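Local coordinates for protein transcriptional activator of comK gene (Bacillus halodurans, PDB 2HQB) that probably acts as a membrane-anchored lipoprotein of the BMP family that activates the comK gene and has the fold of a substrate-binding protein, at residues L30-N35 and D232-V237; H89-N94 and T103-E108; M123-K128 and Q181-Y186; G204-G209 and T221-T226. All blocks are in the same frame, centred on the assembly; numbering follows the deposited sequence.

Contact 1. Residues L30-N35 and D232-V237; sequences LNIHSN and DLYVLV
Helices 23-35 and 230-240 of the first lobe pack against each other through Asn-31, Ile-32 and Asn-35 on one and Tyr-234 and Val-235 on the other. Their short segments run roughly the same way, with axes 8.6 Å apart at closest approach and crossing at -47°. Val-235 carries the centre of the contact. Its CG2 lies 3.4 Å from Asn-31 CB and also faces the backbone N of Ile-32, while CG1 on the other branch approaches Asn-35 CB at 4.3 Å.

Ile-32 reaches across beside it. CD1 is anti to CA (chi2 178°), and this extended branch carries the methyl to 3.7 Å from Tyr-234 O and 4.0 Å from Tyr-234 CB. The same methyl stands at the edge of the tyrosine ring, near its plane, and not over a face. Helix 23-35 is the crossover of a beta-alpha-beta unit between the parallel strands 7-11 and 39-43, and helix 230-240 lies against the same sheet, where Tyr-234 meets the rings of Phe-68 and Phe-93. An alanine at Ile-32 would probably open a gap beside Tyr-234 CB and the ring edge, since CD1 supplies that packing. No hydrogen bond joins the two segments. Next to this apolar strip, Asn-31 also touches Asp-231, and Ile-32 packs on Val-38 in the loop that follows its own helix.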
loop_
_atom_site.group_PDB
_atom_site.type_symbol
_atom_site.label_atom_id
_atom_site.label_comp_id
_atom_site.label_asym_id
_atom_site.label_seq_id
_atom_site.Cartn_x
_atom_site.Cartn_y
_atom_site.Cartn_z
ATOM N N LEU A 30 -9.821 -14.082 -1.902
ATOM C CA LEU A 30 -9.720 -15.436 -1.384
ATOM C C LEU A 30 -10.043 -15.517 0.101
ATOM O O LEU A 30 -10.678 -16.467 0.527
ATOM C CB LEU A 30 -8.332 -16.003 -1.642
ATOM C CG LEU A 30 -8.253 -16.528 -3.076
ATOM C CD1 LEU A 30 -6.860 -17.090 -3.429
ATOM C CD2 LEU A 30 -9.281 -17.602 -3.213
ATOM N N ASN A 31 -9.623 -14.539 0.892
ATOM C CA ASN A 31 -9.898 -14.580 2.319
ATOM C C ASN A 31 -11.343 -14.180 2.591
ATOM O O ASN A 31 -11.942 -14.619 3.573
ATOM C CB ASN A 31 -8.947 -13.657 3.092
ATOM C CG ASN A 31 -7.493 -14.031 2.898
ATOM O OD1 ASN A 31 -7.158 -15.214 2.827
ATOM N ND2 ASN A 31 -6.616 -13.024 2.823
ATOM N N ILE A 32 -11.898 -13.331 1.728
ATOM C CA ILE A 32 -13.287 -12.917 1.864
ATOM C C ILE A 32 -14.098 -14.222 1.837
ATOM O O ILE A 32 -14.809 -14.518 2.784
ATOM C CB ILE A 32 -13.706 -11.950 0.695
ATOM C CG1 ILE A 32 -13.413 -10.495 1.084
ATOM C CG2 ILE A 32 -15.160 -12.150 0.329
ATOM C CD1 ILE A 32 -13.754 -9.502 -0.007
ATOM N N HIS A 33 -13.966 -15.007 0.773
ATOM C CA HIS A 33 -14.665 -16.282 0.652
ATOM C C HIS A 33 -14.254 -17.269 1.739
ATOM O O HIS A 33 -14.969 -18.217 2.063
ATOM C CB HIS A 33 -14.361 -16.916 -0.703
ATOM C CG HIS A 33 -14.606 -18.396 -0.749
ATOM N ND1 HIS A 33 -15.862 -18.943 -0.912
ATOM C CD2 HIS A 33 -13.752 -19.443 -0.656
ATOM C CE1 HIS A 33 -15.771 -20.260 -0.922
ATOM N NE2 HIS A 33 -14.501 -20.590 -0.769
ATOM N N SER A 34 -13.080 -17.062 2.293
ATOM C CA SER A 34 -12.598 -17.967 3.316
ATOM C C SER A 34 -13.008 -17.579 4.737
ATOM O O SER A 34 -13.632 -18.373 5.411
ATOM C CB SER A 34 -11.078 -18.088 3.204
ATOM O OG SER A 34 -10.510 -18.534 4.413
ATOM N N ASN A 35 -12.668 -16.369 5.179
ATOM C CA ASN A 35 -12.993 -15.906 6.531
ATOM C C ASN A 35 -14.471 -15.499 6.776
ATOM O O ASN A 35 -14.935 -15.412 7.911
ATOM C CB ASN A 35 -12.023 -14.781 6.920
ATOM C CG ASN A 35 -10.572 -15.273 7.014
ATOM O OD1 ASN A 35 -10.304 -16.295 7.655
ATOM N ND2 ASN A 35 -9.636 -14.546 6.390
ATOM N N ASP A 232 -6.412 -7.790 4.212
ATOM C CA ASP A 232 -7.160 -7.514 5.428
ATOM C C ASP A 232 -8.244 -6.477 5.209
ATOM O O ASP A 232 -9.383 -6.652 5.631
ATOM C CB ASP A 232 -6.227 -7.030 6.507
ATOM C CG ASP A 232 -5.404 -8.124 7.034
ATOM O OD1 ASP A 232 -5.522 -9.231 6.461
ATOM O OD2 ASP A 232 -4.654 -7.892 7.998
ATOM N N LEU A 233 -7.888 -5.386 4.564
ATOM C CA LEU A 233 -8.884 -4.385 4.309
ATOM C C LEU A 233 -10.063 -4.968 3.507
ATOM O O LEU A 233 -11.218 -4.617 3.767
ATOM C CB LEU A 233 -8.271 -3.211 3.553
ATOM C CG LEU A 233 -9.211 -2.024 3.631
ATOM C CD1 LEU A 233 -9.355 -1.680 5.094
ATOM C CD2 LEU A 233 -8.677 -0.845 2.838
ATOM N N TYR A 234 -9.787 -5.843 2.537
ATOM C CA TYR A 234 -10.870 -6.424 1.738
ATOM C C TYR A 234 -11.821 -7.166 2.631
ATOM O O TYR A 234 -13.006 -6.938 2.592
ATOM C CB TYR A 234 -10.364 -7.403 0.676
ATOM C CG TYR A 234 -10.131 -6.775 -0.673
ATOM C CD1 TYR A 234 -9.045 -5.942 -0.887
ATOM C CD2 TYR A 234 -10.980 -7.032 -1.742
ATOM C CE1 TYR A 234 -8.806 -5.386 -2.128
ATOM C CE2 TYR A 234 -10.743 -6.477 -2.986
ATOM C CZ TYR A 234 -9.649 -5.653 -3.168
ATOM O OH TYR A 234 -9.380 -5.071 -4.386
ATOM N N VAL A 235 -11.288 -8.081 3.423
ATOM C CA VAL A 235 -12.099 -8.850 4.336
ATOM C C VAL A 235 -12.828 -7.855 5.245
ATOM O O VAL A 235 -14.046 -7.867 5.321
ATOM C CB VAL A 235 -11.193 -9.840 5.123
ATOM C CG1 VAL A 235 -11.971 -10.542 6.211
ATOM C CG2 VAL A 235 -10.616 -10.870 4.144
ATOM N N LEU A 236 -12.092 -6.970 5.898
ATOM C CA LEU A 236 -12.696 -5.985 6.779
ATOM C C LEU A 236 -13.926 -5.308 6.173
ATOM O O LEU A 236 -15.015 -5.308 6.766
ATOM C CB LEU A 236 -11.662 -4.919 7.154
ATOM C CG LEU A 236 -12.103 -3.641 7.871
ATOM C CD1 LEU A 236 -12.883 -4.015 9.144
ATOM C CD2 LEU A 236 -10.890 -2.814 8.252
ATOM N N VAL A 237 -13.742 -4.725 4.997
ATOM C CA VAL A 237 -14.801 -4.009 4.296
ATOM C C VAL A 237 -15.958 -4.913 3.869
ATOM O O VAL A 237 -17.078 -4.461 3.762
ATOM C CB VAL A 237 -14.202 -3.271 3.068
ATOM C CG1 VAL A 237 -15.299 -2.732 2.170
ATOM C CG2 VAL A 237 -13.274 -2.138 3.555
#

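Contact 2. Residues H89-N94 and T103-E108; sequences HFVSFN and TSLHFE
Leu-105 forms the apolar centre of this strand pair, packed between Val-91 and Phe-93 on one face of the sheet. Its CB sits over the middle of the Phe-93 ring, 4.2 Å from the centroid, a CH-pi contact. Further out, Leu-105 CD1 touches Val-91 CG1 at 3.5 Å and also reaches Phe-93 CE1. Phe-107 extends the patch rim to rim, its CE1 3.4 Å from Phe-93 CE2 and the ring planes 36° apart. Helix 230-240 covers this face through Leu-233 and Val-237.

Strands 89-93 and 102-107 are parallel neighbours in the sheet of the first lobe. Phe-90 O accepts from Thr-103 N, and Thr-103 O from Ser-92 N; Ser-92 O then accepts from Leu-105 N, and Leu-105 O from Asn-94 N at 2.8 Å.

The polar side chains lie at the His-89 end and on the face of Ser-92 and Ser-104. CG of His-89 is anti to the backbone N (chi1 -164°), which brings the ring to the side of Thr-103, and His-89 NE2 donates to Thr-103 OG1 over 2.8 Å at 147°. On the serine face, His-106 NE2 donates to Ser-104 OG (2.8 Å), and the ring lies with one face toward Asn-94 N. An alanine in place of His-106 would probably leave Ser-104 OG without this donor and uncover the backbone of Asn-94. Ser-104 OG also bonds Asn-250 OD1. Thr-103 OG1 has a second partner in Glu-247 O, so that hydroxyl links the His-89 imidazole to a backbone carbonyl, and the donation it receives is consistent with a proton on His-89 NE2.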
loop_
_atom_site.group_PDB
_atom_site.type_symbol
_atom_site.label_atom_id
_atom_site.label_comp_id
_atom_site.label_asym_id
_atom_site.label_seq_id
_atom_site.Cartn_x
_atom_site.Cartn_y
_atom_site.Cartn_z
ATOM N N HIS A 89 -23.743 -2.776 -4.024
ATOM C CA HIS A 89 -22.802 -1.803 -3.485
ATOM C C HIS A 89 -21.451 -1.877 -4.212
ATOM O O HIS A 89 -20.953 -2.966 -4.523
ATOM C CB HIS A 89 -22.577 -2.047 -2.009
ATOM C CG HIS A 89 -21.937 -0.894 -1.308
ATOM N ND1 HIS A 89 -22.632 0.246 -0.973
ATOM C CD2 HIS A 89 -20.668 -0.702 -0.884
ATOM C CE1 HIS A 89 -21.820 1.091 -0.367
ATOM N NE2 HIS A 89 -20.622 0.540 -0.301
ATOM N N PHE A 90 -20.846 -0.719 -4.451
ATOM C CA PHE A 90 -19.600 -0.687 -5.177
ATOM C C PHE A 90 -18.429 -0.107 -4.381
ATOM O O PHE A 90 -18.493 1.025 -3.924
ATOM C CB PHE A 90 -19.787 0.111 -6.470
ATOM C CG PHE A 90 -20.857 -0.436 -7.396
ATOM C CD1 PHE A 90 -22.208 -0.221 -7.145
ATOM C CD2 PHE A 90 -20.502 -1.152 -8.555
ATOM C CE1 PHE A 90 -23.188 -0.706 -8.028
ATOM C CE2 PHE A 90 -21.485 -1.646 -9.456
ATOM C CZ PHE A 90 -22.825 -1.418 -9.184
ATOM N N VAL A 91 -17.362 -0.880 -4.206
ATOM C CA VAL A 91 -16.190 -0.381 -3.506
ATOM C C VAL A 91 -15.060 -0.244 -4.527
ATOM O O VAL A 91 -14.873 -1.105 -5.384
ATOM C CB VAL A 91 -15.714 -1.337 -2.406
ATOM C CG1 VAL A 91 -14.803 -0.596 -1.424
ATOM C CG2 VAL A 91 -16.890 -1.908 -1.675
ATOM N N SER A 92 -14.327 0.857 -4.466
ATOM C CA SER A 92 -13.222 1.051 -5.385
ATOM C C SER A 92 -11.997 1.220 -4.526
ATOM O O SER A 92 -12.073 1.661 -3.374
ATOM C CB SER A 92 -13.403 2.323 -6.232
ATOM O OG SER A 92 -12.683 3.451 -5.706
ATOM N N PHE A 93 -10.854 0.840 -5.064
ATOM C CA PHE A 93 -9.643 1.066 -4.319
ATOM C C PHE A 93 -9.037 2.339 -4.906
ATOM O O PHE A 93 -8.626 2.342 -6.053
ATOM C CB PHE A 93 -8.699 -0.095 -4.477
ATOM C CG PHE A 93 -8.320 -0.713 -3.184
ATOM C CD1 PHE A 93 -9.168 -1.644 -2.567
ATOM C CD2 PHE A 93 -7.138 -0.323 -2.533
ATOM C CE1 PHE A 93 -8.849 -2.189 -1.302
ATOM C CE2 PHE A 93 -6.793 -0.852 -1.260
ATOM C CZ PHE A 93 -7.651 -1.790 -0.640
ATOM N N ASN A 94 -9.078 3.433 -4.149
ATOM C CA ASN A 94 -8.483 4.720 -4.553
ATOM C C ASN A 94 -9.182 5.800 -5.335
ATOM O O ASN A 94 -8.600 6.866 -5.530
ATOM C CB ASN A 94 -7.152 4.532 -5.278
ATOM C CG ASN A 94 -6.112 3.943 -4.414
ATOM O OD1 ASN A 94 -6.166 4.050 -3.190
ATOM N ND2 ASN A 94 -5.131 3.303 -5.037
ATOM N N THR A 103 -18.505 3.233 -2.409
ATOM C CA THR A 103 -17.482 3.584 -1.433
ATOM C C THR A 103 -16.092 3.613 -2.100
ATOM O O THR A 103 -15.939 3.187 -3.251
ATOM C CB THR A 103 -17.469 2.532 -0.330
ATOM O OG1 THR A 103 -18.760 2.494 0.272
ATOM C CG2 THR A 103 -16.409 2.825 0.745
ATOM N N SER A 104 -15.084 4.133 -1.404
ATOM C CA SER A 104 -13.716 4.140 -1.937
ATOM C C SER A 104 -12.766 3.951 -0.770
ATOM O O SER A 104 -12.966 4.483 0.315
ATOM C CB SER A 104 -13.364 5.431 -2.684
ATOM O OG SER A 104 -12.913 6.442 -1.809
ATOM N N LEU A 105 -11.723 3.181 -1.005
ATOM C CA LEU A 105 -10.774 2.893 0.038
ATOM C C LEU A 105 -9.432 3.558 -0.234
ATOM O O LEU A 105 -8.966 3.573 -1.381
ATOM C CB LEU A 105 -10.608 1.376 0.122
ATOM C CG LEU A 105 -11.936 0.637 0.240
ATOM C CD1 LEU A 105 -11.707 -0.831 0.127
ATOM C CD2 LEU A 105 -12.566 0.960 1.579
ATOM N N HIS A 106 -8.812 4.081 0.820
ATOM C CA HIS A 106 -7.498 4.715 0.712
ATOM C C HIS A 106 -6.595 4.373 1.900
ATOM O O HIS A 106 -7.040 4.326 3.050
ATOM C CB HIS A 106 -7.640 6.221 0.667
ATOM C CG HIS A 106 -8.558 6.702 -0.401
ATOM N ND1 HIS A 106 -8.105 7.136 -1.627
ATOM C CD2 HIS A 106 -9.904 6.851 -0.416
ATOM C CE1 HIS A 106 -9.135 7.537 -2.350
ATOM N NE2 HIS A 106 -10.237 7.377 -1.639
ATOM N N PHE A 107 -5.324 4.113 1.623
ATOM C CA PHE A 107 -4.384 3.830 2.686
ATOM C C PHE A 107 -3.671 5.122 2.978
ATOM O O PHE A 107 -3.302 5.881 2.073
ATOM C CB PHE A 107 -3.374 2.772 2.288
ATOM C CG PHE A 107 -3.881 1.391 2.450
ATOM C CD1 PHE A 107 -4.384 0.688 1.365
ATOM C CD2 PHE A 107 -3.880 0.791 3.688
ATOM C CE1 PHE A 107 -4.884 -0.616 1.515
ATOM C CE2 PHE A 107 -4.372 -0.505 3.860
ATOM C CZ PHE A 107 -4.877 -1.214 2.766
ATOM N N GLU A 108 -3.504 5.373 4.268
ATOM C CA GLU A 108 -2.854 6.572 4.729
ATOM C C GLU A 108 -1.356 6.319 4.632
ATOM O O GLU A 108 -0.848 5.374 5.223
ATOM C CB GLU A 108 -3.317 6.856 6.156
ATOM C CG GLU A 108 -3.525 8.334 6.430
ATOM C CD GLU A 108 -4.534 8.969 5.492
ATOM O OE1 GLU A 108 -5.720 8.590 5.566
ATOM O OE2 GLU A 108 -4.143 9.842 4.685
#

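Contact 3. Residues M123-K128 and Q181-Y186; sequences MSETHK and QVDVFY
The carboxylate of Asp-183 grips three successive residues of the loop 123-128, taking a hydrogen bond from each of Ser-124, Glu-125 and Thr-126. OD2 receives Ser-124 OG (2.5 Å) on its syn lone pair. OD1 holds two backbone amides: Glu-125 N at 2.8 Å comes from the syn side, whereas Thr-126 N at 3.1 Å approaches from above the carboxylate plane. The CG of Asp-183 lies between its own backbone N and carbonyl carbon (chi1 58°), a crowded position that brings CG toward the loop. These donors would probably stabilise the ionised form.

The loop joins helix 110-122 to strand 128-133, which lies next to strand 184-186 in the sheet of the second lobe; Asp-183 N donates to Lys-128 O at 3.3 Å as the two segments come together. Just before this, Gln-181, with positive phi, is the C-prime residue of the Schellman motif that ends the preceding helix. Its carbonyl O takes a weak bond from Thr-126 OG1, and Lys-128 CD passes 3.6 Å from the same Gln-181 O on the way to NZ, which bonds Glu-180 O. One residue after Asp-183, Val-184 CG2 packs against Ser-124 CB at 3.8 Å.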
loop_
_atom_site.group_PDB
_atom_site.type_symbol
_atom_site.label_atom_id
_atom_site.label_comp_id
_atom_site.label_asym_id
_atom_site.label_seq_id
_atom_site.Cartn_x
_atom_site.Cartn_y
_atom_site.Cartn_z
HETATM N N MSE A 123 19.622 3.149 11.052
HETATM C CA MSE A 123 20.503 2.120 10.533
HETATM C C MSE A 123 21.475 2.610 9.495
HETATM O O MSE A 123 22.056 1.811 8.755
HETATM C CB MSE A 123 19.665 0.985 9.953
HETATM C CG MSE A 123 18.960 0.197 11.013
HETATM SE SE MSE A 123 20.299 -0.411 12.272
HETATM C CE MSE A 123 21.156 -1.734 11.137
ATOM N N SER A 124 21.657 3.920 9.429
ATOM C CA SER A 124 22.559 4.453 8.436
ATOM C C SER A 124 23.906 4.775 9.014
ATOM O O SER A 124 24.026 5.252 10.153
ATOM C CB SER A 124 21.976 5.706 7.788
ATOM O OG SER A 124 22.804 6.149 6.722
ATOM N N GLU A 125 24.925 4.489 8.219
ATOM C CA GLU A 125 26.284 4.786 8.608
ATOM C C GLU A 125 26.620 6.203 8.157
ATOM O O GLU A 125 27.127 7.002 8.937
ATOM C CB GLU A 125 27.230 3.791 7.966
ATOM C CG GLU A 125 27.349 2.488 8.736
ATOM C CD GLU A 125 28.153 2.641 10.015
ATOM O OE1 GLU A 125 27.639 3.256 10.980
ATOM O OE2 GLU A 125 29.306 2.152 10.043
ATOM N N THR A 126 26.296 6.511 6.903
ATOM C CA THR A 126 26.560 7.817 6.323
ATOM C C THR A 126 25.516 8.863 6.626
ATOM O O THR A 126 25.537 9.935 6.031
ATOM C CB THR A 126 26.620 7.770 4.800
ATOM O OG1 THR A 126 27.336 6.610 4.385
ATOM C CG2 THR A 126 27.332 9.033 4.256
ATOM N N HIS A 127 24.593 8.572 7.527
ATOM C CA HIS A 127 23.550 9.547 7.809
ATOM C C HIS A 127 23.005 10.141 6.510
ATOM O O HIS A 127 22.740 11.342 6.415
ATOM C CB HIS A 127 24.108 10.632 8.711
ATOM C CG HIS A 127 24.225 10.191 10.129
ATOM N ND1 HIS A 127 24.672 8.933 10.470
ATOM C CD2 HIS A 127 23.886 10.803 11.287
ATOM C CE1 HIS A 127 24.596 8.784 11.780
ATOM N NE2 HIS A 127 24.121 9.903 12.297
ATOM N N LYS A 128 22.867 9.268 5.511
ATOM C CA LYS A 128 22.353 9.617 4.193
ATOM C C LYS A 128 21.369 8.541 3.720
ATOM O O LYS A 128 21.785 7.466 3.269
ATOM C CB LYS A 128 23.493 9.733 3.187
ATOM C CG LYS A 128 24.316 10.991 3.343
ATOM C CD LYS A 128 25.292 11.093 2.173
ATOM C CE LYS A 128 26.042 12.410 2.140
ATOM N NZ LYS A 128 26.956 12.447 0.970
ATOM N N GLN A 181 26.984 8.311 -1.534
ATOM C CA GLN A 181 27.156 7.653 -0.247
ATOM C C GLN A 181 25.848 7.425 0.495
ATOM O O GLN A 181 25.788 7.591 1.704
ATOM C CB GLN A 181 28.126 8.445 0.642
ATOM C CG GLN A 181 29.400 8.923 -0.068
ATOM C CD GLN A 181 30.261 7.790 -0.639
ATOM O OE1 GLN A 181 29.846 7.065 -1.552
ATOM N NE2 GLN A 181 31.474 7.643 -0.102
ATOM N N VAL A 182 24.799 7.052 -0.232
ATOM C CA VAL A 182 23.516 6.766 0.401
ATOM C C VAL A 182 23.589 5.261 0.689
ATOM O O VAL A 182 24.017 4.475 -0.157
ATOM C CB VAL A 182 22.315 7.087 -0.544
ATOM C CG1 VAL A 182 21.023 7.121 0.245
ATOM C CG2 VAL A 182 22.522 8.417 -1.237
ATOM N N ASP A 183 23.168 4.852 1.873
ATOM C CA ASP A 183 23.270 3.449 2.231
ATOM C C ASP A 183 21.992 2.753 2.728
ATOM O O ASP A 183 22.013 1.572 3.071
ATOM C CB ASP A 183 24.391 3.299 3.265
ATOM C CG ASP A 183 24.165 4.154 4.511
ATOM O OD1 ASP A 183 24.978 4.042 5.461
ATOM O OD2 ASP A 183 23.180 4.934 4.540
ATOM N N VAL A 184 20.892 3.485 2.804
ATOM C CA VAL A 184 19.622 2.900 3.206
ATOM C C VAL A 184 18.620 3.432 2.190
ATOM O O VAL A 184 18.481 4.651 2.029
ATOM C CB VAL A 184 19.220 3.330 4.620
ATOM C CG1 VAL A 184 17.973 2.588 5.061
ATOM C CG2 VAL A 184 20.361 3.062 5.569
ATOM N N PHE A 185 17.945 2.517 1.493
ATOM C CA PHE A 185 16.968 2.896 0.473
ATOM C C PHE A 185 15.481 2.495 0.699
ATOM O O PHE A 185 15.142 1.458 1.302
ATOM C CB PHE A 185 17.446 2.390 -0.880
ATOM C CG PHE A 185 18.820 2.878 -1.262
ATOM C CD1 PHE A 185 19.961 2.302 -0.712
ATOM C CD2 PHE A 185 18.978 3.868 -2.228
ATOM C CE1 PHE A 185 21.245 2.696 -1.127
ATOM C CE2 PHE A 185 20.258 4.269 -2.654
ATOM C CZ PHE A 185 21.391 3.678 -2.101
ATOM N N TYR A 186 14.602 3.375 0.230
ATOM C CA TYR A 186 13.161 3.193 0.326
ATOM C C TYR A 186 12.665 3.271 -1.112
ATOM O O TYR A 186 12.328 4.356 -1.589
ATOM C CB TYR A 186 12.545 4.328 1.148
ATOM C CG TYR A 186 11.076 4.140 1.423
ATOM C CD1 TYR A 186 10.537 2.860 1.643
ATOM C CD2 TYR A 186 10.213 5.228 1.491
ATOM C CE1 TYR A 186 9.159 2.675 1.931
ATOM C CE2 TYR A 186 8.839 5.042 1.780
ATOM C CZ TYR A 186 8.335 3.761 1.999
ATOM O OH TYR A 186 7.013 3.592 2.321
#

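Contact 4. Residues G204-G209 and T221-T226; sequences GDFAIG and TILTST
Backbone hydrogen bonds join Ala-207 and Gly-209 to the segment 221-226 as parallel strands. Ala-207 N donates to Thr-221 O over 2.8 Å in a nearly straight bond (176°), and Ala-207 O accepts from Leu-223 N at 3.1 Å. Further on, Gly-209 N donates to Thr-224 O, and Gly-209 O accepts from Thr-226 N at 2.8 Å. Between the bridges Ala-207 with Ile-222 and Gly-209 with Ser-225, the second strand has one residue more than the first, consistent with a beta bulge around Leu-223, whose backbone angles are helical.

Apolar contacts lie on both faces of the sheet. Leu-223 CD2 stands over one face of the Phe-206 ring, 3.5 Å from its centroid and displaced toward the rim by CG, and the two side chains cross at about a right angle. The CB of Leu-223 also meets Ile-208 CD1 at 3.9 Å, and Ile-208 CG2 reaches Thr-226 CG2 at 4.0 Å. Val-119 of helix 110-122 packs on Leu-223. The other face carries Ala-207 CB against Ile-222 CD1 (4.2 Å), covered by helix 193-203 through Ile-200 and Val-197.

Two hydroxyls have partners beyond the pair: Ser-225 OG bonds Asp-213 O, and Thr-226 OG1 bonds Tyr-186 OH. Main-chain bonds thus hold the two strands together, apolar groups pack on both faces, and these hydroxyls tie strand 222-228 to neighbouring parts of the lobe.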
loop_
_atom_site.group_PDB
_atom_site.type_symbol
_atom_site.label_atom_id
_atom_site.label_comp_id
_atom_site.label_asym_id
_atom_site.label_seq_id
_atom_site.Cartn_x
_atom_site.Cartn_y
_atom_site.Cartn_z
ATOM N N GLY A 204 24.955 -4.668 -1.041
ATOM C CA GLY A 204 25.225 -4.797 0.374
ATOM C C GLY A 204 24.682 -3.645 1.195
ATOM O O GLY A 204 25.078 -3.435 2.346
ATOM N N ASP A 205 23.773 -2.876 0.612
ATOM C CA ASP A 205 23.177 -1.779 1.360
ATOM C C ASP A 205 21.870 -2.267 2.030
ATOM O O ASP A 205 21.484 -3.436 1.891
ATOM C CB ASP A 205 22.934 -0.582 0.424
ATOM C CG ASP A 205 24.198 0.275 0.221
ATOM O OD1 ASP A 205 24.754 0.726 1.245
ATOM O OD2 ASP A 205 24.634 0.504 -0.938
ATOM N N PHE A 206 21.215 -1.379 2.771
ATOM C CA PHE A 206 19.952 -1.679 3.459
ATOM C C PHE A 206 18.729 -1.084 2.752
ATOM O O PHE A 206 18.787 -0.000 2.185
ATOM C CB PHE A 206 19.993 -1.130 4.889
ATOM C CG PHE A 206 20.853 -1.928 5.815
ATOM C CD1 PHE A 206 21.487 -1.323 6.892
ATOM C CD2 PHE A 206 20.999 -3.298 5.638
ATOM C CE1 PHE A 206 22.249 -2.069 7.778
ATOM C CE2 PHE A 206 21.760 -4.051 6.524
ATOM C CZ PHE A 206 22.383 -3.427 7.595
ATOM N N ALA A 207 17.613 -1.795 2.778
ATOM C CA ALA A 207 16.432 -1.239 2.156
ATOM C C ALA A 207 15.246 -1.292 3.107
ATOM O O ALA A 207 15.321 -1.924 4.161
ATOM C CB ALA A 207 16.120 -1.989 0.892
ATOM N N ILE A 208 14.178 -0.575 2.753
ATOM C CA ILE A 208 12.922 -0.602 3.521
ATOM C C ILE A 208 11.852 -1.213 2.597
ATOM O O ILE A 208 11.664 -0.745 1.468
ATOM C CB ILE A 208 12.417 0.810 3.956
ATOM C CG1 ILE A 208 13.415 1.484 4.903
ATOM C CG2 ILE A 208 11.080 0.671 4.681
ATOM C CD1 ILE A 208 13.704 0.693 6.133
ATOM N N GLY A 209 11.175 -2.263 3.062
ATOM C CA GLY A 209 10.131 -2.891 2.264
ATOM C C GLY A 209 8.953 -1.973 1.917
ATOM O O GLY A 209 8.609 -1.048 2.662
ATOM N N THR A 221 18.506 -7.689 4.612
ATOM C CA THR A 221 18.788 -6.465 3.851
ATOM C C THR A 221 17.576 -5.558 4.097
ATOM O O THR A 221 17.649 -4.324 4.036
ATOM C CB THR A 221 18.828 -6.739 2.360
ATOM O OG1 THR A 221 20.086 -7.290 2.020
ATOM C CG2 THR A 221 18.607 -5.483 1.576
ATOM N N ILE A 222 16.447 -6.213 4.358
ATOM C CA ILE A 222 15.184 -5.548 4.608
ATOM C C ILE A 222 15.084 -5.238 6.089
ATOM O O ILE A 222 14.654 -6.072 6.872
ATOM C CB ILE A 222 14.027 -6.454 4.146
ATOM C CG1 ILE A 222 14.231 -6.797 2.663
ATOM C CG2 ILE A 222 12.707 -5.760 4.301
ATOM C CD1 ILE A 222 14.212 -5.599 1.716
ATOM N N LEU A 223 15.524 -4.036 6.452
ATOM C CA LEU A 223 15.503 -3.536 7.820
ATOM C C LEU A 223 14.096 -3.676 8.342
ATOM O O LEU A 223 13.863 -4.158 9.453
ATOM C CB LEU A 223 15.886 -2.060 7.820
ATOM C CG LEU A 223 17.172 -1.794 7.031
ATOM C CD1 LEU A 223 17.464 -0.303 6.974
ATOM C CD2 LEU A 223 18.317 -2.559 7.686
ATOM N N THR A 224 13.163 -3.228 7.508
ATOM C CA THR A 224 11.732 -3.292 7.793
ATOM C C THR A 224 10.947 -2.967 6.528
ATOM O O THR A 224 11.523 -2.626 5.494
ATOM C CB THR A 224 11.365 -2.329 8.952
ATOM O OG1 THR A 224 11.687 -2.991 10.171
ATOM C CG2 THR A 224 9.879 -1.960 8.989
ATOM N N SER A 225 9.630 -3.077 6.617
ATOM C CA SER A 225 8.773 -2.814 5.491
ATOM C C SER A 225 7.577 -1.974 5.916
ATOM O O SER A 225 7.039 -2.168 7.009
ATOM C CB SER A 225 8.321 -4.157 4.915
ATOM O OG SER A 225 9.202 -5.183 5.351
ATOM N N THR A 226 7.187 -1.022 5.068
ATOM C CA THR A 226 6.012 -0.195 5.327
ATOM C C THR A 226 4.824 -0.978 4.708
ATOM O O THR A 226 4.493 -0.839 3.550
ATOM C CB THR A 226 6.178 1.274 4.726
ATOM O OG1 THR A 226 6.420 1.245 3.312
ATOM C CG2 THR A 226 7.357 1.974 5.385
#

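How the contacts relate
The four contacts divide between the two lobes of a periplasmic-binding-protein-like fold. Contacts 1 and 2 share the first lobe, with centres 14 Å apart: helix 230-240 of contact 1 lies on the sheet holding both strands of contact 2, where Leu-233 packs on Phe-107. Contacts 3 and 4, 11 Å apart, belong to the other sheet, where strands 184-186 and 206-211 are neighbours. Centres of contacts 2 and 4 are about 29 Å apart. Along the chain, contacts 2, 3 and 4 follow in series between the two segments of contact 1. The chain passes to the second lobe, returns with helix 230-240 after strand 222-228, and crosses once more to strand 260-262, three crossings as in periplasmic binding proteins.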